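Local coordinates for protein nitrophorin Cim l NP (Cimex lectularius, PDB 2IMQ) that carries nitric oxide on a cysteine-ligated heme and releases it into the victim during feeding, causing vasodilation, at residues N24-L29 and Q65-S70; D38-A43 and T87-E92; S8-S13 and S33-D38. All coordinates share one frame; numbering follows the deposited sequence.

Contact 1: N24-L29 and Q65-S70; sequences NLEELL and QSLLTS. With HEM (protoporphyrin IX containing Fe), chain B.
Leu25 and Leu67 have the nearest CA atoms between a short helical turn at 26-29 and the helical segment 65-70, and these stand 8.0 Å apart, so side chains alone bridge the gap. Leu67 does most of the bridging. Its CG stands anti to the backbone N (chi1 166°), and both methyls take part: CD2 meets Leu25 CB at 4.0 Å and also reaches Leu29 CD1, while CD1 lies against Glu26, 3.6 Å from OE2. The aliphatic part of Glu26 shares in this, since CG lies 3.8 Å from Leu67 CD1, and the two side chains cross obliquely. Glu26 OE2 is also in a salt bridge with Lys71, so the atom that touches the methyl has its charged partner just past the segment. Both helices belong to the DNase I-like fold, here adapted to hold heme, and the longer one also carries Cys60, the proximal ligand of the iron. Alongside, Leu29 CD1 and Leu68 CD2 meet tip to tip at 4.0 Å. At the start of the second segment Gln65 lies by a heme propionate, its CG 3.5 Å from heme O2A. Three residues past Leu67, Ser70 OG bonds back to Leu67 O at 2.9 Å, approaching from above the carbonyl plane.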
loop_
_atom_site.group_PDB
_atom_site.type_symbol
_atom_site.label_atom_id
_atom_site.label_comp_id
_atom_site.label_asym_id
_atom_site.label_seq_id
_atom_site.Cartn_x
_atom_site.Cartn_y
_atom_site.Cartn_z
ATOM N N ASN A 24 15.539 6.981 8.244
ATOM C CA ASN A 24 15.903 7.372 6.887
ATOM C C ASN A 24 14.695 7.188 5.933
ATOM O O ASN A 24 14.383 6.094 5.519
ATOM C CB ASN A 24 17.243 6.722 6.433
ATOM C CG ASN A 24 17.113 5.423 5.662
ATOM O OD1 ASN A 24 17.026 4.358 6.248
ATOM N ND2 ASN A 24 17.088 5.527 4.314
ATOM N N LEU A 25 14.004 8.284 5.654
ATOM C CA LEU A 25 12.648 8.223 5.087
ATOM C C LEU A 25 12.589 8.686 3.663
ATOM O O LEU A 25 11.646 8.384 2.945
ATOM C CB LEU A 25 11.707 9.043 5.947
ATOM C CG LEU A 25 11.464 8.612 7.394
ATOM C CD1 LEU A 25 10.593 9.636 8.071
ATOM C CD2 LEU A 25 10.844 7.218 7.491
ATOM N N GLU A 26 13.571 9.446 3.207
ATOM C CA GLU A 26 13.580 9.895 1.841
ATOM C C GLU A 26 13.563 8.750 0.858
ATOM O O GLU A 26 12.830 8.784 -0.108
ATOM C CB GLU A 26 14.790 10.809 1.541
ATOM C CG GLU A 26 14.667 12.194 2.122
ATOM C CD GLU A 26 15.554 13.220 1.437
ATOM O OE1 GLU A 26 16.511 12.787 0.786
ATOM O OE2 GLU A 26 15.270 14.447 1.525
ATOM N N GLU A 27 14.375 7.744 1.099
ATOM C CA GLU A 27 14.400 6.601 0.245
ATOM C C GLU A 27 13.042 5.852 0.256
ATOM O O GLU A 27 12.536 5.467 -0.803
ATOM C CB GLU A 27 15.496 5.659 0.683
ATOM C CG GLU A 27 15.688 4.460 -0.208
ATOM C CD GLU A 27 16.827 3.560 0.248
ATOM O OE1 GLU A 27 17.095 2.582 -0.452
ATOM O OE2 GLU A 27 17.445 3.810 1.304
ATOM N N LEU A 28 12.483 5.676 1.447
ATOM C CA LEU A 28 11.216 4.982 1.633
ATOM C C LEU A 28 10.112 5.617 0.804
ATOM O O LEU A 28 9.244 4.932 0.272
ATOM C CB LEU A 28 10.857 5.003 3.123
ATOM C CG LEU A 28 9.653 4.162 3.472
ATOM C CD1 LEU A 28 9.926 2.692 3.386
ATOM C CD2 LEU A 28 9.104 4.492 4.824
ATOM N N LEU A 29 10.144 6.949 0.677
ATOM C CA LEU A 29 9.092 7.688 0.003
ATOM C C LEU A 29 9.435 8.038 -1.432
ATOM O O LEU A 29 8.644 8.643 -2.141
ATOM C CB LEU A 29 8.756 8.958 0.778
ATOM C CG LEU A 29 8.462 8.759 2.239
ATOM C CD1 LEU A 29 8.285 10.107 2.882
ATOM C CD2 LEU A 29 7.309 7.932 2.446
ATOM N N GLN A 65 6.978 14.574 9.865
ATOM C CA GLN A 65 6.570 15.994 9.724
ATOM C C GLN A 65 7.812 16.867 9.480
ATOM O O GLN A 65 7.780 17.729 8.624
ATOM C CB GLN A 65 5.703 16.473 10.908
ATOM C CG GLN A 65 4.516 15.609 11.305
ATOM C CD GLN A 65 3.191 15.835 10.599
ATOM O OE1 GLN A 65 3.101 15.850 9.360
ATOM N NE2 GLN A 65 2.111 15.900 11.413
ATOM N N SER A 66 8.920 16.597 10.164
ATOM C CA SER A 66 10.194 17.278 9.885
ATOM C C SER A 66 10.609 17.222 8.416
ATOM O O SER A 66 10.923 18.257 7.821
ATOM C CB SER A 66 11.345 16.702 10.756
ATOM O OG SER A 66 11.106 16.990 12.131
ATOM N N LEU A 67 10.599 16.033 7.808
ATOM C CA LEU A 67 11.048 15.911 6.424
ATOM C C LEU A 67 10.050 16.530 5.450
ATOM O O LEU A 67 10.434 17.242 4.510
ATOM C CB LEU A 67 11.291 14.448 6.080
ATOM C CG LEU A 67 11.427 14.194 4.573
ATOM C CD1 LEU A 67 12.720 14.799 4.043
ATOM C CD2 LEU A 67 11.326 12.690 4.252
ATOM N N LEU A 68 8.770 16.285 5.676
ATOM C CA LEU A 68 7.783 16.588 4.647
ATOM C C LEU A 68 7.277 18.023 4.615
ATOM O O LEU A 68 7.018 18.566 3.538
ATOM C CB LEU A 68 6.635 15.576 4.694
ATOM C CG LEU A 68 7.074 14.141 4.308
ATOM C CD1 LEU A 68 5.915 13.220 4.573
ATOM C CD2 LEU A 68 7.605 14.058 2.870
ATOM N N THR A 69 7.188 18.640 5.776
ATOM C CA THR A 69 6.775 20.043 5.840
ATOM C C THR A 69 7.730 20.964 5.111
ATOM O O THR A 69 7.291 21.793 4.339
ATOM C CB THR A 69 6.619 20.481 7.292
ATOM O OG1 THR A 69 5.527 19.764 7.865
ATOM C CG2 THR A 69 6.180 21.926 7.412
ATOM N N SER A 70 9.023 20.760 5.301
ATOM C CA SER A 70 10.066 21.507 4.564
ATOM C C SER A 70 9.941 21.389 3.041
ATOM O O SER A 70 10.306 22.304 2.316
ATOM C CB SER A 70 11.483 21.094 5.020
ATOM O OG SER A 70 11.836 19.766 4.692
HETATM C CHA HEM B . 1.944 7.930 12.976
HETATM C CHB HEM B . 4.554 5.507 9.687
HETATM C CHC HEM B . 5.439 2.069 12.938
HETATM C CHD HEM B . 2.630 4.237 16.122
HETATM C C1A HEM B . 2.585 7.618 11.812
HETATM C C2A HEM B . 2.630 8.417 10.611
HETATM C C3A HEM B . 3.335 7.703 9.698
HETATM C C4A HEM B . 3.771 6.478 10.304
HETATM C CMA HEM B . 3.674 8.153 8.288
HETATM C CAA HEM B . 2.010 9.815 10.383
HETATM C CBA HEM B . 3.190 10.783 10.668
HETATM C CGA HEM B . 2.752 12.237 10.575
HETATM O O1A HEM B . 2.149 12.730 11.527
HETATM O O2A HEM B . 3.065 12.925 9.572
HETATM C C1B HEM B . 5.024 4.387 10.296
HETATM C C2B HEM B . 5.888 3.410 9.679
HETATM C C3B HEM B . 6.148 2.456 10.566
HETATM C C4B HEM B . 5.463 2.806 11.783
HETATM C CMB HEM B . 6.298 3.639 8.268
HETATM C CAB HEM B . 6.985 1.196 10.409
HETATM C CBB HEM B . 7.917 1.096 9.451
HETATM C C1C HEM B . 4.811 2.329 14.121
HETATM C C2C HEM B . 4.776 1.492 15.294
HETATM C C3C HEM B . 4.043 2.144 16.192
HETATM C C4C HEM B . 3.490 3.312 15.581
HETATM C CMC HEM B . 5.598 0.223 15.543
HETATM C CAC HEM B . 3.740 1.691 17.613
HETATM C CBC HEM B . 3.116 0.544 17.871
HETATM C C1D HEM B . 2.158 5.392 15.538
HETATM C C2D HEM B . 1.192 6.266 16.158
HETATM C C3D HEM B . 1.007 7.410 15.214
HETATM C C4D HEM B . 1.846 7.131 14.078
HETATM C CMD HEM B . 0.532 6.090 17.526
HETATM C CAD HEM B . 0.047 8.583 15.475
HETATM C CBD HEM B . 0.664 9.382 16.612
HETATM C CGD HEM B . 0.007 10.723 16.726
HETATM O O1D HEM B . 0.427 11.492 17.650
HETATM O O2D HEM B . -0.915 10.991 15.902
HETATM N NA HEM B . 3.302 6.442 11.617
HETATM N NB HEM B . 4.761 3.979 11.575
HETATM N NC HEM B . 3.997 3.403 14.321
HETATM N ND HEM B . 2.498 5.931 14.303
HETATM FE FE HEM B . 3.752 5.006 13.015
#

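Contact 2: D38-A43 and T87-E92; sequences DVIAVA and TVYCLE. With HEM (protoporphyrin IX containing Fe), chain B.
Ile40 and Tyr89 form a hydrogen-bonded pair of an antiparallel ladder between strands 39-43 and 87-91, whose axes approach to 4.6 Å with N-to-C directions 168° apart. Tyr89 N gives a bond of 2.7 Å to Ile40 O, and Ile40 N returns one to Tyr89 O. Val42 and Thr87 repeat the pattern, and Leu91 N to Asp38 O carries it beyond the strand end. At the non-hydrogen-bonded pairs between them, CA-H groups point at the same carbonyls, as with Ala41 CA and Thr87 O at 3.2 Å.

Apolar contacts divide between the two faces. Val39, Ala41, Val88 and Cys90 share one, where Val39 CG2 lies 4.1 Å from Cys90 SG; strand 116-124 of the other sheet covers it through Phe122 and Ile124. Ile40, Val42, Thr87 and Tyr89 share the other, where Val42 CG2 approaches the edge of the Tyr89 ring at CE1. Phe64 of helix 57-70 packs on Tyr89. At the end of the ladder Leu91 CD1 rests 3.7 Å from Asp38 OD1, an oxygen also hydrogen-bonded to His94.

Polar contacts gather toward the heme. Tyr89 CG lies anti to the carbonyl carbon (chi1 -60°), and from there the ring extends to put OH 2.6 Å from heme O2A, donating to that propionate oxygen in the plane of the ring. Lys75 NZ is also hydrogen-bonded to the heme. Thr87 OG1 lies against the propionate carbon CAA of the heme at 3.5 Å and makes its hydrogen bonds to Asn78 and to a water, which donates to Val42 O. This is an inner strand pair of a DNase I-like beta-sandwich, one face packed against the partner sheet and the other joined to the heme pocket.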
loop_
_atom_site.group_PDB
_atom_site.type_symbol
_atom_site.label_atom_id
_atom_site.label_comp_id
_atom_site.label_asym_id
_atom_site.label_seq_id
_atom_site.Cartn_x
_atom_site.Cartn_y
_atom_site.Cartn_z
ATOM N N ASP A 38 3.313 15.028 -6.102
ATOM C CA ASP A 38 2.210 15.815 -5.577
ATOM C C ASP A 38 1.501 15.220 -4.386
ATOM O O ASP A 38 1.093 15.933 -3.474
ATOM C CB ASP A 38 1.241 16.103 -6.711
ATOM C CG ASP A 38 1.903 16.822 -7.838
ATOM O OD1 ASP A 38 2.307 18.008 -7.627
ATOM O OD2 ASP A 38 2.157 16.251 -8.925
ATOM N N VAL A 39 1.370 13.885 -4.389
ATOM C CA VAL A 39 0.678 13.158 -3.335
ATOM C C VAL A 39 1.566 11.997 -2.890
ATOM O O VAL A 39 2.202 11.351 -3.730
ATOM C CB VAL A 39 -0.675 12.596 -3.865
ATOM C CG1 VAL A 39 -1.336 11.772 -2.800
ATOM C CG2 VAL A 39 -1.491 13.768 -4.386
ATOM N N ILE A 40 1.618 11.791 -1.590
ATOM C CA ILE A 40 2.318 10.612 -1.037
ATOM C C ILE A 40 1.417 9.895 -0.065
ATOM O O ILE A 40 0.783 10.519 0.802
ATOM C CB ILE A 40 3.587 11.064 -0.258
ATOM C CG1 ILE A 40 4.596 11.785 -1.151
ATOM C CG2 ILE A 40 4.276 9.894 0.362
ATOM C CD1 ILE A 40 5.748 12.451 -0.369
ATOM N N ALA A 41 1.318 8.572 -0.207
ATOM C CA ALA A 41 0.543 7.771 0.715
ATOM C C ALA A 41 1.451 6.688 1.312
ATOM O O ALA A 41 2.242 6.088 0.571
ATOM C CB ALA A 41 -0.625 7.151 0.043
ATOM N N VAL A 42 1.333 6.503 2.607
ATOM C CA VAL A 42 2.100 5.524 3.375
ATOM C C VAL A 42 1.182 4.579 4.122
ATOM O O VAL A 42 0.378 5.030 4.926
ATOM C CB VAL A 42 3.001 6.251 4.421
ATOM C CG1 VAL A 42 3.852 5.241 5.191
ATOM C CG2 VAL A 42 3.880 7.325 3.693
ATOM N N ALA A 43 1.295 3.289 3.879
ATOM C CA ALA A 43 0.442 2.312 4.535
ATOM C C ALA A 43 1.360 1.316 5.245
ATOM O O ALA A 43 2.351 0.812 4.691
ATOM C CB ALA A 43 -0.452 1.563 3.551
ATOM N N THR A 87 -1.478 7.017 5.982
ATOM C CA THR A 87 -1.243 8.460 5.996
ATOM C C THR A 87 -1.234 8.932 4.558
ATOM O O THR A 87 -0.578 8.323 3.712
ATOM C CB THR A 87 0.072 8.776 6.695
ATOM O OG1 THR A 87 0.091 8.164 7.987
ATOM C CG2 THR A 87 0.212 10.284 6.890
ATOM N N VAL A 88 -1.870 10.095 4.297
ATOM C CA VAL A 88 -1.853 10.705 2.996
ATOM C C VAL A 88 -1.347 12.143 3.136
ATOM O O VAL A 88 -1.870 12.874 3.978
ATOM C CB VAL A 88 -3.250 10.672 2.325
ATOM C CG1 VAL A 88 -3.163 11.244 0.968
ATOM C CG2 VAL A 88 -3.753 9.216 2.243
ATOM N N TYR A 89 -0.378 12.495 2.309
ATOM C CA TYR A 89 0.178 13.840 2.235
ATOM C C TYR A 89 -0.066 14.383 0.844
ATOM O O TYR A 89 -0.056 13.659 -0.156
ATOM C CB TYR A 89 1.701 13.801 2.456
ATOM C CG TYR A 89 2.150 13.247 3.742
ATOM C CD1 TYR A 89 2.491 11.919 3.844
ATOM C CD2 TYR A 89 2.254 14.025 4.874
ATOM C CE1 TYR A 89 2.937 11.389 5.037
ATOM C CE2 TYR A 89 2.705 13.503 6.067
ATOM C CZ TYR A 89 3.061 12.158 6.152
ATOM O OH TYR A 89 3.457 11.610 7.341
ATOM N N CYS A 90 -0.255 15.719 0.769
ATOM C CA CYS A 90 -0.380 16.354 -0.515
ATOM C C CYS A 90 0.327 17.685 -0.466
ATOM O O CYS A 90 0.327 18.321 0.573
ATOM C CB CYS A 90 -1.854 16.554 -0.860
ATOM S SG CYS A 90 -2.250 17.301 -2.501
ATOM N N LEU A 91 0.936 18.082 -1.564
ATOM C CA LEU A 91 1.556 19.433 -1.594
ATOM C C LEU A 91 0.494 20.465 -1.286
ATOM O O LEU A 91 -0.593 20.457 -1.874
ATOM C CB LEU A 91 2.234 19.697 -2.922
ATOM C CG LEU A 91 3.545 18.950 -3.219
ATOM C CD1 LEU A 91 3.986 19.216 -4.607
ATOM C CD2 LEU A 91 4.628 19.236 -2.224
ATOM N N GLU A 92 0.812 21.330 -0.330
ATOM C CA GLU A 92 -0.114 22.363 0.103
ATOM C C GLU A 92 -0.622 23.233 -1.057
ATOM O O GLU A 92 -1.760 23.657 -1.048
ATOM C CB GLU A 92 0.587 23.226 1.153
ATOM C CG GLU A 92 -0.137 24.501 1.528
ATOM C CD GLU A 92 -1.514 24.260 2.081
ATOM O OE1 GLU A 92 -1.702 23.207 2.741
ATOM O OE2 GLU A 92 -2.395 25.123 1.842
HETATM C CHA HEM B . 1.944 7.930 12.976
HETATM C CHB HEM B . 4.554 5.507 9.687
HETATM C CHC HEM B . 5.439 2.069 12.938
HETATM C CHD HEM B . 2.630 4.237 16.122
HETATM C C1A HEM B . 2.585 7.618 11.812
HETATM C C2A HEM B . 2.630 8.417 10.611
HETATM C C3A HEM B . 3.335 7.703 9.698
HETATM C C4A HEM B . 3.771 6.478 10.304
HETATM C CMA HEM B . 3.674 8.153 8.288
HETATM C CAA HEM B . 2.010 9.815 10.383
HETATM C CBA HEM B . 3.190 10.783 10.668
HETATM C CGA HEM B . 2.752 12.237 10.575
HETATM O O1A HEM B . 2.149 12.730 11.527
HETATM O O2A HEM B . 3.065 12.925 9.572
HETATM C C1B HEM B . 5.024 4.387 10.296
HETATM C C2B HEM B . 5.888 3.410 9.679
HETATM C C3B HEM B . 6.148 2.456 10.566
HETATM C C4B HEM B . 5.463 2.806 11.783
HETATM C CMB HEM B . 6.298 3.639 8.268
HETATM C CAB HEM B . 6.985 1.196 10.409
HETATM C CBB HEM B . 7.917 1.096 9.451
HETATM C C1C HEM B . 4.811 2.329 14.121
HETATM C C2C HEM B . 4.776 1.492 15.294
HETATM C C3C HEM B . 4.043 2.144 16.192
HETATM C C4C HEM B . 3.490 3.312 15.581
HETATM C CMC HEM B . 5.598 0.223 15.543
HETATM C CAC HEM B . 3.740 1.691 17.613
HETATM C CBC HEM B . 3.116 0.544 17.871
HETATM C C1D HEM B . 2.158 5.392 15.538
HETATM C C2D HEM B . 1.192 6.266 16.158
HETATM C C3D HEM B . 1.007 7.410 15.214
HETATM C C4D HEM B . 1.846 7.131 14.078
HETATM C CMD HEM B . 0.532 6.090 17.526
HETATM C CAD HEM B . 0.047 8.583 15.475
HETATM C CBD HEM B . 0.664 9.382 16.612
HETATM C CGD HEM B . 0.007 10.723 16.726
HETATM O O1D HEM B . 0.427 11.492 17.650
HETATM O O2D HEM B . -0.915 10.991 15.902
HETATM N NA HEM B . 3.302 6.442 11.617
HETATM N NB HEM B . 4.761 3.979 11.575
HETATM N NC HEM B . 3.997 3.403 14.321
HETATM N ND HEM B . 2.498 5.931 14.303
HETATM FE FE HEM B . 3.752 5.006 13.015
HETATM O O HOH W 1 0.966 5.582 7.736
#

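Contact 3: S8-S13 and S33-D38; sequences SVHTVS and SGETPD
The His10 imidazole takes the CB-CG side of Pro37 on one face: Pro37 CG stands 3.6 Å from the ring centroid and only 8° off the normal, a CH-pi contact centred on the face. Pro37 CB sits toward one side of the same face, 3.6 Å from His10 CD2. His10 projects from the strand toward the loop, and its ND1 is hydrogen-bonded to Leu29 O, which ties down the rotation of the ring as the proline covers it. At the ring edge, Glu35 OE1 comes within 3.5 Å of His10 CE1, the carboxylate plane turned 73° from the imidazole. That oxygen is in a salt bridge with Lys277 of strand 274-281, the other neighbour of strand 6-17 in the sheet.

The loop 33-38 belongs to the connection that leaves strand 6-17, passes through helix 26-29 and returns as the parallel strand 39-46, a right-handed beta-alpha-beta crossover in outline within the DNase I-like fold. Where it rejoins the sheet, Ser8 and Asp38 grip each other by several bonds. Ser8 N gives a nearly straight bond of 2.8 Å to the anti lone pair of Asp38 OD2. In return Asp38 N is 3.2 Å from Ser8 OG, which accepts its hydrogen, and makes a weak, strongly bent bond to Ser8 O. Ser8 OG lies between the backbone N and the carbonyl carbon (chi1 59°), and in that crowded position it also abuts Pro37 CA at 3.0 Å. The proline carbonyl, for its part, accepts a hydrogen bond from Tyr73 OH.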
loop_
_atom_site.group_PDB
_atom_site.type_symbol
_atom_site.label_atom_id
_atom_site.label_comp_id
_atom_site.label_asym_id
_atom_site.label_seq_id
_atom_site.Cartn_x
_atom_site.Cartn_y
_atom_site.Cartn_z
ATOM N N SER A 8 1.714 13.644 -9.946
ATOM C CA SER A 8 2.444 12.426 -9.539
ATOM C C SER A 8 2.089 11.985 -8.131
ATOM O O SER A 8 1.803 12.790 -7.263
ATOM C CB SER A 8 3.934 12.627 -9.648
ATOM O OG SER A 8 4.359 13.673 -8.849
ATOM N N VAL A 9 2.056 10.673 -7.957
ATOM C CA VAL A 9 1.674 10.055 -6.710
ATOM C C VAL A 9 2.724 9.019 -6.412
ATOM O O VAL A 9 3.093 8.244 -7.303
ATOM C CB VAL A 9 0.285 9.312 -6.815
ATOM C CG1 VAL A 9 -0.096 8.627 -5.485
ATOM C CG2 VAL A 9 -0.767 10.263 -7.301
ATOM N N HIS A 10 3.246 9.043 -5.183
ATOM C CA HIS A 10 4.078 7.948 -4.644
ATOM C C HIS A 10 3.298 7.251 -3.564
ATOM O O HIS A 10 2.686 7.903 -2.721
ATOM C CB HIS A 10 5.386 8.487 -4.033
ATOM C CG HIS A 10 6.374 8.995 -5.041
ATOM N ND1 HIS A 10 7.695 9.261 -4.721
ATOM C CD2 HIS A 10 6.231 9.281 -6.359
ATOM C CE1 HIS A 10 8.311 9.701 -5.806
ATOM N NE2 HIS A 10 7.446 9.741 -6.808
ATOM N N THR A 11 3.324 5.939 -3.597
ATOM C CA THR A 11 2.785 5.134 -2.519
ATOM C C THR A 11 3.839 4.211 -1.987
ATOM O O THR A 11 4.674 3.701 -2.745
ATOM C CB THR A 11 1.562 4.298 -3.003
ATOM O OG1 THR A 11 1.951 3.329 -3.982
ATOM C CG2 THR A 11 0.499 5.193 -3.623
ATOM N N VAL A 12 3.803 3.970 -0.691
ATOM C CA VAL A 12 4.618 2.942 -0.110
ATOM C C VAL A 12 3.834 2.154 0.882
ATOM O O VAL A 12 3.088 2.735 1.678
ATOM C CB VAL A 12 5.946 3.527 0.487
ATOM C CG1 VAL A 12 5.687 4.464 1.656
ATOM C CG2 VAL A 12 6.898 2.445 0.901
ATOM N N SER A 13 4.002 0.846 0.859
ATOM C CA SER A 13 3.455 0.089 1.926
ATOM C C SER A 13 4.467 -0.913 2.459
ATOM O O SER A 13 5.411 -1.360 1.737
ATOM C CB SER A 13 2.191 -0.592 1.536
ATOM O OG SER A 13 2.406 -1.755 0.773
ATOM N N SER A 33 16.102 10.852 -5.083
ATOM C CA SER A 33 16.680 11.249 -6.355
ATOM C C SER A 33 16.149 12.596 -6.790
ATOM O O SER A 33 16.337 12.993 -7.939
ATOM C CB SER A 33 16.450 10.215 -7.457
ATOM O OG SER A 33 15.063 9.980 -7.677
ATOM N N GLY A 34 15.528 13.315 -5.865
ATOM C CA GLY A 34 15.114 14.683 -6.090
ATOM C C GLY A 34 13.709 14.880 -6.653
ATOM O O GLY A 34 13.315 15.999 -6.940
ATOM N N GLU A 35 12.913 13.803 -6.754
ATOM C CA GLU A 35 11.561 13.939 -7.255
ATOM C C GLU A 35 10.692 14.590 -6.189
ATOM O O GLU A 35 10.966 14.443 -4.996
ATOM C CB GLU A 35 11.008 12.555 -7.584
ATOM C CG GLU A 35 11.581 11.957 -8.869
ATOM C CD GLU A 35 11.426 10.449 -8.985
ATOM O OE1 GLU A 35 11.106 9.802 -7.975
ATOM O OE2 GLU A 35 11.662 9.909 -10.090
ATOM N N THR A 36 9.612 15.244 -6.636
ATOM C CA THR A 36 8.738 16.047 -5.822
ATOM C C THR A 36 7.275 15.665 -6.108
ATOM O O THR A 36 6.529 16.425 -6.720
ATOM C CB THR A 36 8.974 17.545 -6.153
ATOM O OG1 THR A 36 8.972 17.736 -7.577
ATOM C CG2 THR A 36 10.351 17.964 -5.777
ATOM N N PRO A 37 6.830 14.480 -5.681
ATOM C CA PRO A 37 5.500 14.058 -6.058
ATOM C C PRO A 37 4.455 14.914 -5.442
ATOM O O PRO A 37 4.625 15.456 -4.356
ATOM C CB PRO A 37 5.411 12.654 -5.496
ATOM C CG PRO A 37 6.382 12.604 -4.408
ATOM C CD PRO A 37 7.530 13.471 -4.886
ATOM N N ASP A 38 3.313 15.028 -6.102
ATOM C CA ASP A 38 2.210 15.815 -5.577
ATOM C C ASP A 38 1.501 15.220 -4.386
ATOM O O ASP A 38 1.093 15.933 -3.474
ATOM C CB ASP A 38 1.241 16.103 -6.711
ATOM C CG ASP A 38 1.903 16.822 -7.838
ATOM O OD1 ASP A 38 2.307 18.008 -7.627
ATOM O OD2 ASP A 38 2.157 16.251 -8.925
#

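Overall arrangement
Contacts 2 and 3 lie side by side in one sheet, centres 8 Å apart: they share Asp38, and strand 39-46 sits between strands 84-91 and 6-17, with Ala41 O to Val12 N at 2.9 Å joining them. The centre of contact 1 is 11 Å from each of theirs, and its leucines lie against one face of that sheet. Leu68 CD1 packs 3.4 Å from Tyr89 CZ, and Leu29 CD2 lies 3.7 Å from Val42 CG2 and 3.9 Å from Val12 CG1. Contacts 1 and 2 both touch the heme, through Gln65, Thr87 and Tyr89, whereas in contact 3 the side chain of His10 remains about 12 Å away from it.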